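Local structure of ABC transporter substrate-binding protein (Rhizobium radiobacter, 6TFX) at residues 14-19 with 160-164; 77-83 with 165-171; 293-297 with 445-449. The protein captures the opine mannopinic acid as the periplasmic solute-binding protein of an ABC transporter that imports mannityl-opines. All coordinates share one frame; numbering follows the deposited sequence.

How the contacts relate
Contacts 1 and 2 are neighbours on one side of the chain's centre, their centres about 15 Å apart. Their segments alternate along the sequence, and 160-164 runs straight into 165-171. They touch where Phe160 CZ packs 3.6 Å from Val165 N. Contact 3 lies on the opposite side of the centre, about 34 Å from contact 1 and 41 Å from contact 2, centre to centre. The bound mannopinic acid molecule touches none of the three: the side chain of Thr16 in contact 1 comes within about 10 Å of it and the side chain of Ile296 in contact 3 within about 14 Å. The side chains of Thr16 and Ile448 each lie about 5 Å from a bound magnesium ion.

Contact 1. Residues 14-19 with 160-164; sequences DVTTLD and FKRRP
Leu18 and Lys161 meet where the two loops come closest: Leu18 N donates to Lys161 O over 2.8 Å. The packed part of the contact surrounds this bond. Leu18 CD1 rests 3.8 Å from Pro164 CG, and both side chains also reach Val172 of strand 170-176. Thr17 crosses Lys161 at about a right angle, OG1 lying 3.4 Å from Lys161 CB. Chi1 of 173° swings Thr17 OG1 forward along the chain, where it accepts from Asp19 N.

Toward Arg162 the grip is looser and wetter. The bend at chi3 (83°) turns the guanidinium back over 14-19, where NH1 donates to Val15 O at 2.9 Å from above the carbonyl plane and Val15 CG1 lies over one face, toward its rim. A water at the guanidinium edge joins NH1 to Thr16 O. The salt bridge from NH2 to Asp14 OD1 is long and weak at 3.4 Å; OD1 is also held by Gly178 N. Lys161 leads its amine away to Asp158 O. The segment 14-19 contains an ST turn at Thr17-Asp19, and packs on the loop that leads into strand 170-176 of this periplasmic-binding-protein fold.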
loop_
_atom_site.group_PDB
_atom_site.type_symbol
_atom_site.label_atom_id
_atom_site.label_comp_id
_atom_site.label_asym_id
_atom_site.label_seq_id
_atom_site.Cartn_x
_atom_site.Cartn_y
_atom_site.Cartn_z
ATOM N N ASP A 14 -8.830 -10.262 -9.992
ATOM C CA ASP A 14 -10.123 -10.371 -9.301
ATOM C C ASP A 14 -10.095 -9.598 -7.986
ATOM O O ASP A 14 -9.052 -9.073 -7.593
ATOM C CB ASP A 14 -10.415 -11.869 -8.968
ATOM C CG ASP A 14 -11.867 -12.296 -8.717
ATOM O OD1 ASP A 14 -12.794 -11.450 -8.887
ATOM O OD2 ASP A 14 -12.082 -13.475 -8.347
ATOM N N VAL A 15 -11.252 -9.541 -7.322
ATOM C CA VAL A 15 -11.437 -8.987 -5.982
ATOM C C VAL A 15 -10.982 -10.087 -5.023
ATOM O O VAL A 15 -11.376 -11.240 -5.220
ATOM C CB VAL A 15 -12.961 -8.734 -5.706
ATOM C CG1 VAL A 15 -13.246 -8.491 -4.215
ATOM C CG2 VAL A 15 -13.500 -7.600 -6.545
ATOM N N THR A 16 -10.251 -9.740 -3.949
ATOM C CA THR A 16 -9.945 -10.714 -2.904
ATOM C C THR A 16 -10.759 -10.331 -1.680
ATOM O O THR A 16 -11.542 -11.144 -1.202
ATOM C CB THR A 16 -8.447 -10.825 -2.626
ATOM O OG1 THR A 16 -7.821 -11.174 -3.863
ATOM C CG2 THR A 16 -8.133 -11.890 -1.569
ATOM N N THR A 17 -10.591 -9.092 -1.179
ATOM C CA THR A 17 -11.380 -8.677 -0.025
ATOM C C THR A 17 -11.703 -7.212 -0.081
ATOM O O THR A 17 -10.809 -6.392 -0.350
ATOM C CB THR A 17 -10.736 -9.050 1.316
ATOM O OG1 THR A 17 -11.496 -8.451 2.377
ATOM C CG2 THR A 17 -9.282 -8.606 1.423
ATOM N N LEU A 18 -12.971 -6.890 0.191
ATOM C CA LEU A 18 -13.400 -5.501 0.270
ATOM C C LEU A 18 -13.711 -5.124 1.721
ATOM O O LEU A 18 -14.311 -4.076 1.976
ATOM C CB LEU A 18 -14.529 -5.159 -0.736
ATOM C CG LEU A 18 -14.153 -5.379 -2.222
ATOM C CD1 LEU A 18 -15.331 -5.097 -3.143
ATOM C CD2 LEU A 18 -12.938 -4.553 -2.616
ATOM N N ASP A 19 -13.187 -5.939 2.696
ATOM C CA ASP A 19 -13.231 -5.550 4.102
ATOM C C ASP A 19 -12.004 -4.636 4.214
ATOM O O ASP A 19 -10.880 -5.071 3.929
ATOM C CB ASP A 19 -13.098 -6.762 5.044
ATOM C CG ASP A 19 -12.938 -6.423 6.526
ATOM O OD1 ASP A 19 -12.577 -5.267 6.842
ATOM O OD2 ASP A 19 -13.133 -7.322 7.364
ATOM N N PHE A 160 -19.070 -10.477 3.989
ATOM C CA PHE A 160 -18.932 -9.018 3.892
ATOM C C PHE A 160 -17.840 -8.627 2.893
ATOM O O PHE A 160 -18.005 -7.649 2.165
ATOM C CB PHE A 160 -18.650 -8.399 5.270
ATOM C CG PHE A 160 -18.628 -6.887 5.298
ATOM C CD1 PHE A 160 -17.441 -6.188 5.095
ATOM C CD2 PHE A 160 -19.793 -6.163 5.526
ATOM C CE1 PHE A 160 -17.420 -4.794 5.131
ATOM C CE2 PHE A 160 -19.775 -4.762 5.550
ATOM C CZ PHE A 160 -18.591 -4.088 5.335
ATOM N N LYS A 161 -16.728 -9.387 2.860
ATOM C CA LYS A 161 -15.585 -9.101 1.957
ATOM C C LYS A 161 -15.971 -9.064 0.454
ATOM O O LYS A 161 -15.251 -8.452 -0.342
ATOM C CB LYS A 161 -14.429 -10.074 2.214
ATOM C CG LYS A 161 -14.778 -11.532 1.925
ATOM C CD LYS A 161 -13.554 -12.473 1.974
ATOM C CE LYS A 161 -13.058 -12.804 3.366
ATOM N NZ LYS A 161 -14.034 -13.607 4.141
ATOM N N ARG A 162 -17.108 -9.708 0.075
ATOM C CA ARG A 162 -17.587 -9.682 -1.316
ATOM C C ARG A 162 -18.926 -8.918 -1.456
ATOM O O ARG A 162 -19.412 -8.732 -2.569
ATOM C CB ARG A 162 -17.652 -11.102 -1.918
ATOM C CG ARG A 162 -16.265 -11.727 -2.121
ATOM C CD ARG A 162 -16.274 -12.934 -3.056
ATOM N NE ARG A 162 -16.223 -12.553 -4.476
ATOM C CZ ARG A 162 -15.103 -12.391 -5.175
ATOM N NH1 ARG A 162 -13.919 -12.564 -4.597
ATOM N NH2 ARG A 162 -15.156 -12.053 -6.457
ATOM N N ARG A 163 -19.506 -8.446 -0.321
ATOM C CA ARG A 163 -20.764 -7.678 -0.318
ATOM C C ARG A 163 -20.553 -6.494 0.635
ATOM O O ARG A 163 -21.166 -6.448 1.714
ATOM C CB ARG A 163 -21.928 -8.563 0.137
ATOM C CG ARG A 163 -22.274 -9.667 -0.863
ATOM C CD ARG A 163 -23.427 -10.533 -0.379
ATOM N NE ARG A 163 -24.654 -9.763 -0.165
ATOM C CZ ARG A 163 -25.439 -9.880 0.903
ATOM N NH1 ARG A 163 -25.144 -10.752 1.863
ATOM N NH2 ARG A 163 -26.529 -9.139 1.015
ATOM N N PRO A 164 -19.615 -5.574 0.300
ATOM C CA PRO A 164 -19.278 -4.498 1.242
ATOM C C PRO A 164 -20.356 -3.438 1.349
ATOM O O PRO A 164 -21.142 -3.239 0.409
ATOM C CB PRO A 164 -18.005 -3.898 0.638
ATOM C CG PRO A 164 -18.165 -4.108 -0.836
ATOM C CD PRO A 164 -18.787 -5.479 -0.929
HETATM O O HOH W 1 -12.707 -13.369 -2.038
#

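Contact 2. Residues 77-83 with 165-171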
loop_
_atom_site.group_PDB
_atom_site.type_symbol
_atom_site.label_atom_id
_atom_site.label_comp_id
_atom_site.label_asym_id
_atom_site.label_seq_id
_atom_site.Cartn_x
_atom_site.Cartn_y
_atom_site.Cartn_z
ATOM N N VAL A 77 -25.241 11.303 8.032
ATOM C CA VAL A 77 -24.409 10.607 7.046
ATOM C C VAL A 77 -25.078 9.248 6.969
ATOM O O VAL A 77 -25.267 8.605 8.004
ATOM C CB VAL A 77 -22.921 10.461 7.430
ATOM C CG1 VAL A 77 -22.179 9.569 6.431
ATOM C CG2 VAL A 77 -22.245 11.824 7.529
ATOM N N LYS A 78 -25.484 8.841 5.780
ATOM C CA LYS A 78 -26.194 7.583 5.608
ATOM C C LYS A 78 -25.304 6.467 5.076
ATOM O O LYS A 78 -24.513 6.681 4.140
ATOM C CB LYS A 78 -27.360 7.752 4.606
ATOM C CG LYS A 78 -28.257 8.966 4.832
ATOM C CD LYS A 78 -29.277 8.767 5.931
ATOM C CE LYS A 78 -30.081 10.031 6.111
ATOM N NZ LYS A 78 -30.939 9.965 7.318
ATOM N N TRP A 79 -25.511 5.254 5.596
ATOM C CA TRP A 79 -24.842 4.093 5.049
ATOM C C TRP A 79 -25.473 3.802 3.693
ATOM O O TRP A 79 -26.638 4.121 3.480
ATOM C CB TRP A 79 -25.084 2.863 5.942
ATOM C CG TRP A 79 -24.297 2.881 7.216
ATOM C CD1 TRP A 79 -24.788 2.922 8.489
ATOM C CD2 TRP A 79 -22.862 2.790 7.337
ATOM N NE1 TRP A 79 -23.746 2.845 9.400
ATOM C CE2 TRP A 79 -22.555 2.800 8.716
ATOM C CE3 TRP A 79 -21.804 2.731 6.406
ATOM C CZ2 TRP A 79 -21.226 2.767 9.190
ATOM C CZ3 TRP A 79 -20.495 2.687 6.872
ATOM C CH2 TRP A 79 -20.219 2.689 8.251
ATOM N N GLN A 80 -24.727 3.140 2.812
ATOM C CA GLN A 80 -25.287 2.657 1.552
ATOM C C GLN A 80 -26.287 1.528 1.878
ATOM O O GLN A 80 -26.212 0.937 2.951
ATOM C CB GLN A 80 -24.175 2.013 0.730
ATOM C CG GLN A 80 -23.208 3.047 0.131
ATOM C CD GLN A 80 -21.823 2.494 -0.085
ATOM O OE1 GLN A 80 -21.574 1.284 0.006
ATOM N NE2 GLN A 80 -20.869 3.397 -0.330
ATOM N N GLY A 81 -27.155 1.207 0.917
ATOM C CA GLY A 81 -28.073 0.077 0.993
ATOM C C GLY A 81 -29.182 0.117 2.028
ATOM O O GLY A 81 -29.851 -0.900 2.223
ATOM N N GLY A 82 -29.422 1.258 2.656
ATOM C CA GLY A 82 -30.522 1.391 3.624
ATOM C C GLY A 82 -30.189 1.019 5.060
ATOM O O GLY A 82 -31.101 0.887 5.885
ATOM N N TYR A 83 -28.885 0.913 5.403
ATOM C CA TYR A 83 -28.483 0.588 6.783
ATOM C C TYR A 83 -28.687 1.754 7.764
ATOM O O TYR A 83 -28.478 1.569 8.956
ATOM C CB TYR A 83 -27.054 0.041 6.832
ATOM C CG TYR A 83 -27.013 -1.416 6.443
ATOM C CD1 TYR A 83 -27.213 -2.416 7.391
ATOM C CD2 TYR A 83 -26.783 -1.802 5.124
ATOM C CE1 TYR A 83 -27.191 -3.762 7.036
ATOM C CE2 TYR A 83 -26.756 -3.146 4.758
ATOM C CZ TYR A 83 -26.982 -4.123 5.715
ATOM O OH TYR A 83 -26.905 -5.458 5.379
ATOM N N VAL A 165 -20.353 -2.724 2.485
ATOM C CA VAL A 165 -21.293 -1.632 2.726
ATOM C C VAL A 165 -20.488 -0.517 3.344
ATOM O O VAL A 165 -19.900 -0.712 4.403
ATOM C CB VAL A 165 -22.443 -2.020 3.686
ATOM C CG1 VAL A 165 -23.369 -0.822 3.935
ATOM C CG2 VAL A 165 -23.230 -3.219 3.156
ATOM N N GLY A 166 -20.434 0.629 2.682
ATOM C CA GLY A 166 -19.733 1.795 3.228
ATOM C C GLY A 166 -20.603 3.037 3.173
ATOM O O GLY A 166 -21.803 2.931 2.890
ATOM N N PHE A 167 -20.034 4.204 3.533
ATOM C CA PHE A 167 -20.779 5.467 3.393
ATOM C C PHE A 167 -20.128 6.370 2.336
ATOM O O PHE A 167 -20.521 7.533 2.171
ATOM C CB PHE A 167 -21.010 6.209 4.729
ATOM C CG PHE A 167 -19.779 6.641 5.472
ATOM C CD1 PHE A 167 -19.023 7.723 5.031
ATOM C CD2 PHE A 167 -19.419 6.025 6.660
ATOM C CE1 PHE A 167 -17.892 8.136 5.744
ATOM C CE2 PHE A 167 -18.305 6.449 7.379
ATOM C CZ PHE A 167 -17.530 7.483 6.899
ATOM N N GLY A 168 -19.177 5.803 1.605
ATOM C CA GLY A 168 -18.450 6.474 0.529
ATOM C C GLY A 168 -19.334 6.777 -0.671
ATOM O O GLY A 168 -20.527 6.401 -0.718
ATOM N N PRO A 169 -18.747 7.447 -1.683
ATOM C CA PRO A 169 -19.564 7.908 -2.823
ATOM C C PRO A 169 -20.050 6.832 -3.779
ATOM O O PRO A 169 -20.973 7.101 -4.545
ATOM C CB PRO A 169 -18.643 8.916 -3.538
ATOM C CG PRO A 169 -17.230 8.533 -3.115
ATOM C CD PRO A 169 -17.384 8.026 -1.701
ATOM N N PHE A 170 -19.406 5.630 -3.787
ATOM C CA PHE A 170 -19.829 4.566 -4.704
ATOM C C PHE A 170 -20.081 3.290 -3.939
ATOM O O PHE A 170 -19.384 3.009 -2.977
ATOM C CB PHE A 170 -18.782 4.350 -5.811
ATOM C CG PHE A 170 -18.606 5.597 -6.650
ATOM C CD1 PHE A 170 -19.490 5.890 -7.685
ATOM C CD2 PHE A 170 -17.595 6.510 -6.366
ATOM C CE1 PHE A 170 -19.375 7.084 -8.416
ATOM C CE2 PHE A 170 -17.465 7.691 -7.114
ATOM C CZ PHE A 170 -18.370 7.982 -8.111
ATOM N N GLN A 171 -21.027 2.490 -4.410
ATOM C CA GLN A 171 -21.363 1.220 -3.758
ATOM C C GLN A 171 -21.187 0.098 -4.731
ATOM O O GLN A 171 -21.362 0.286 -5.930
ATOM C CB GLN A 171 -22.818 1.227 -3.252
ATOM C CG GLN A 171 -23.852 1.484 -4.363
ATOM C CD GLN A 171 -24.982 2.356 -3.893
ATOM O OE1 GLN A 171 -25.155 2.603 -2.699
ATOM N NE2 GLN A 171 -25.763 2.867 -4.830
HETATM O O HOH W 2 -22.880 8.845 2.667
HETATM O O HOH W 3 -27.515 2.714 -1.467
#
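The Trp79 indole presents its edge to the backbone of 165-171, with CE3 3.5 Å from Gly166 C, which lies in the ring plane. Its six-membered ring meets Phe167 obliquely, the planes 53° apart, and CZ3 comes 3.5 Å from Phe167 CD2. Val77 CG1 packs against Phe167 CG, also obliquely, while the indole nitrogen is engaged by Asp90. Gln80 O lies in plane at the edge of the Tyr83 ring, and Val165 CG1 approaches Tyr83 CD2 at 3.7 Å.

Gln80 carries the polar core. Its backbone N donates to Gly166 O at 2.9 Å, and its side chain, extended beyond CG, reaches on along the loop of 165-171. There OE1 accepts from Gly166 N at 3.0 Å, the donor standing well above the amide carbonyl plane. NE2 donates to Gly168 O, also at 3.0 Å and in the plane of the Gln80 amide, and to Ile35 O. Together these bonds should fix the rotation of the amide. Gln171 OE1 lies 3.5 Å from Gln80 CG, the amide planes 83° apart, and Gln171 NE2 bonds to Thr184 OG1. Two waters finish the seam: one joins Lys78 O to Phe167 O, the other Gly81 N to Gln171 OE1. In this loop-to-loop contact of a family 5 solute-binding protein, backbone and side chain of Gln80 bond the 165-171 backbone, joining the 68-73/88-98 connection to the start of strand 170-176.

Contact 3. Residues 293-297 with 445-449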
loop_
_atom_site.group_PDB
_atom_site.type_symbol
_atom_site.label_atom_id
_atom_site.label_comp_id
_atom_site.label_asym_id
_atom_site.label_seq_id
_atom_site.Cartn_x
_atom_site.Cartn_y
_atom_site.Cartn_z
ATOM N N PRO A 293 18.548 4.766 -1.697
ATOM C CA PRO A 293 19.712 4.372 -0.891
ATOM C C PRO A 293 19.405 3.920 0.542
ATOM O O PRO A 293 20.271 4.066 1.419
ATOM C CB PRO A 293 20.587 5.625 -0.912
ATOM C CG PRO A 293 19.575 6.762 -0.923
ATOM C CD PRO A 293 18.452 6.241 -1.827
ATOM N N SER A 294 18.223 3.331 0.790
ATOM C CA SER A 294 17.869 2.796 2.106
ATOM C C SER A 294 16.756 1.781 1.955
ATOM O O SER A 294 16.350 1.454 0.814
ATOM C CB SER A 294 17.499 3.900 3.101
ATOM O OG SER A 294 17.464 3.350 4.417
ATOM N N VAL A 295 16.244 1.282 3.086
ATOM C CA VAL A 295 15.266 0.213 3.112
ATOM C C VAL A 295 13.841 0.677 3.421
ATOM O O VAL A 295 12.965 -0.151 3.683
ATOM C CB VAL A 295 15.727 -0.905 4.080
ATOM C CG1 VAL A 295 16.971 -1.614 3.534
ATOM C CG2 VAL A 295 15.983 -0.341 5.489
ATOM N N ILE A 296 13.606 1.986 3.352
ATOM C CA ILE A 296 12.292 2.599 3.473
ATOM C C ILE A 296 12.159 3.619 2.336
ATOM O O ILE A 296 13.178 4.106 1.835
ATOM C CB ILE A 296 12.025 3.222 4.868
ATOM C CG1 ILE A 296 12.783 4.560 5.062
ATOM C CG2 ILE A 296 12.307 2.206 5.999
ATOM C CD1 ILE A 296 12.461 5.207 6.415
ATOM N N PRO A 297 10.926 3.950 1.909
ATOM C CA PRO A 297 10.772 4.899 0.780
ATOM C C PRO A 297 11.382 6.272 1.083
ATOM O O PRO A 297 11.413 6.703 2.240
ATOM C CB PRO A 297 9.258 4.981 0.583
ATOM C CG PRO A 297 8.735 3.632 1.099
ATOM C CD PRO A 297 9.614 3.417 2.345
ATOM N N GLN A 445 17.874 1.890 10.005
ATOM C CA GLN A 445 18.093 1.605 8.575
ATOM C C GLN A 445 19.505 1.080 8.313
ATOM O O GLN A 445 19.667 0.111 7.574
ATOM C CB GLN A 445 17.813 2.855 7.737
ATOM C CG GLN A 445 16.310 3.182 7.721
ATOM C CD GLN A 445 16.064 4.616 7.306
ATOM O OE1 GLN A 445 16.171 4.963 6.132
ATOM N NE2 GLN A 445 15.740 5.468 8.280
ATOM N N LYS A 446 20.531 1.709 8.942
ATOM C CA LYS A 446 21.928 1.281 8.772
ATOM C C LYS A 446 22.110 -0.168 9.227
ATOM O O LYS A 446 22.827 -0.946 8.570
ATOM C CB LYS A 446 22.871 2.200 9.551
ATOM C CG LYS A 446 23.007 3.574 8.905
ATOM C CD LYS A 446 24.132 4.346 9.570
ATOM C CE LYS A 446 24.479 5.608 8.806
ATOM N NZ LYS A 446 23.409 6.619 8.931
ATOM N N LEU A 447 21.454 -0.548 10.339
ATOM C CA LEU A 447 21.578 -1.918 10.837
ATOM C C LEU A 447 20.915 -2.899 9.896
ATOM O O LEU A 447 21.425 -4.004 9.696
ATOM C CB LEU A 447 20.911 -2.035 12.215
ATOM C CG LEU A 447 21.647 -1.343 13.367
ATOM C CD1 LEU A 447 20.733 -1.156 14.568
ATOM C CD2 LEU A 447 22.906 -2.112 13.764
ATOM N N ILE A 448 19.738 -2.533 9.362
ATOM C CA ILE A 448 19.016 -3.482 8.473
ATOM C C ILE A 448 19.790 -3.642 7.150
ATOM O O ILE A 448 19.917 -4.755 6.624
ATOM C CB ILE A 448 17.577 -2.970 8.229
ATOM C CG1 ILE A 448 16.789 -2.896 9.581
ATOM C CG2 ILE A 448 16.849 -3.836 7.169
ATOM C CD1 ILE A 448 15.585 -1.960 9.563
ATOM N N VAL A 449 20.299 -2.523 6.613
ATOM C CA VAL A 449 21.084 -2.559 5.378
ATOM C C VAL A 449 22.359 -3.395 5.574
ATOM O O VAL A 449 22.670 -4.253 4.727
ATOM C CB VAL A 449 21.445 -1.119 4.923
ATOM C CG1 VAL A 449 22.525 -1.130 3.837
ATOM C CG2 VAL A 449 20.202 -0.398 4.420
#
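Val295 overlaps the side of helix 434-450 that carries Ile448 and Val449 with both of its methyls. CG1 comes within 3.6 Å of Val449 CG2, while CG2 lies 4.0 Å from Ile448 CG2. Chi1 of -68° splays the two methyls so that each meets a different residue of the helix. Both pairs meet at a slant.

A buried polar contact sits alongside. Gln445 reaches out from the helix with its chain extended beyond CG, and OE1 accepts from Ser294 OG at 2.7 Å, in the carbonyl plane and on a lone pair. The same oxygen also takes Asp304 N, while NE2 donates to Gly302 O and Trp441 O, so partners at both ends should hold the amide in its rotation. Ile296 crosses this side chain at about a right angle, laying CG1 3.6 Å from Gln445 OE1 and CD1 3.8 Å from Gln445 NE2.

Tyr400 touches Ile448 and its OH hydrogen-bonds to Val295 O, tying helix 392-400 to both segments. The contact is a loop packed on a helix: the connection after strand 289-291 meets helix 434-450 beside the magnesium site that includes Cys418 and Cys453, whose side chains each lie about 4 Å from that of Ile448.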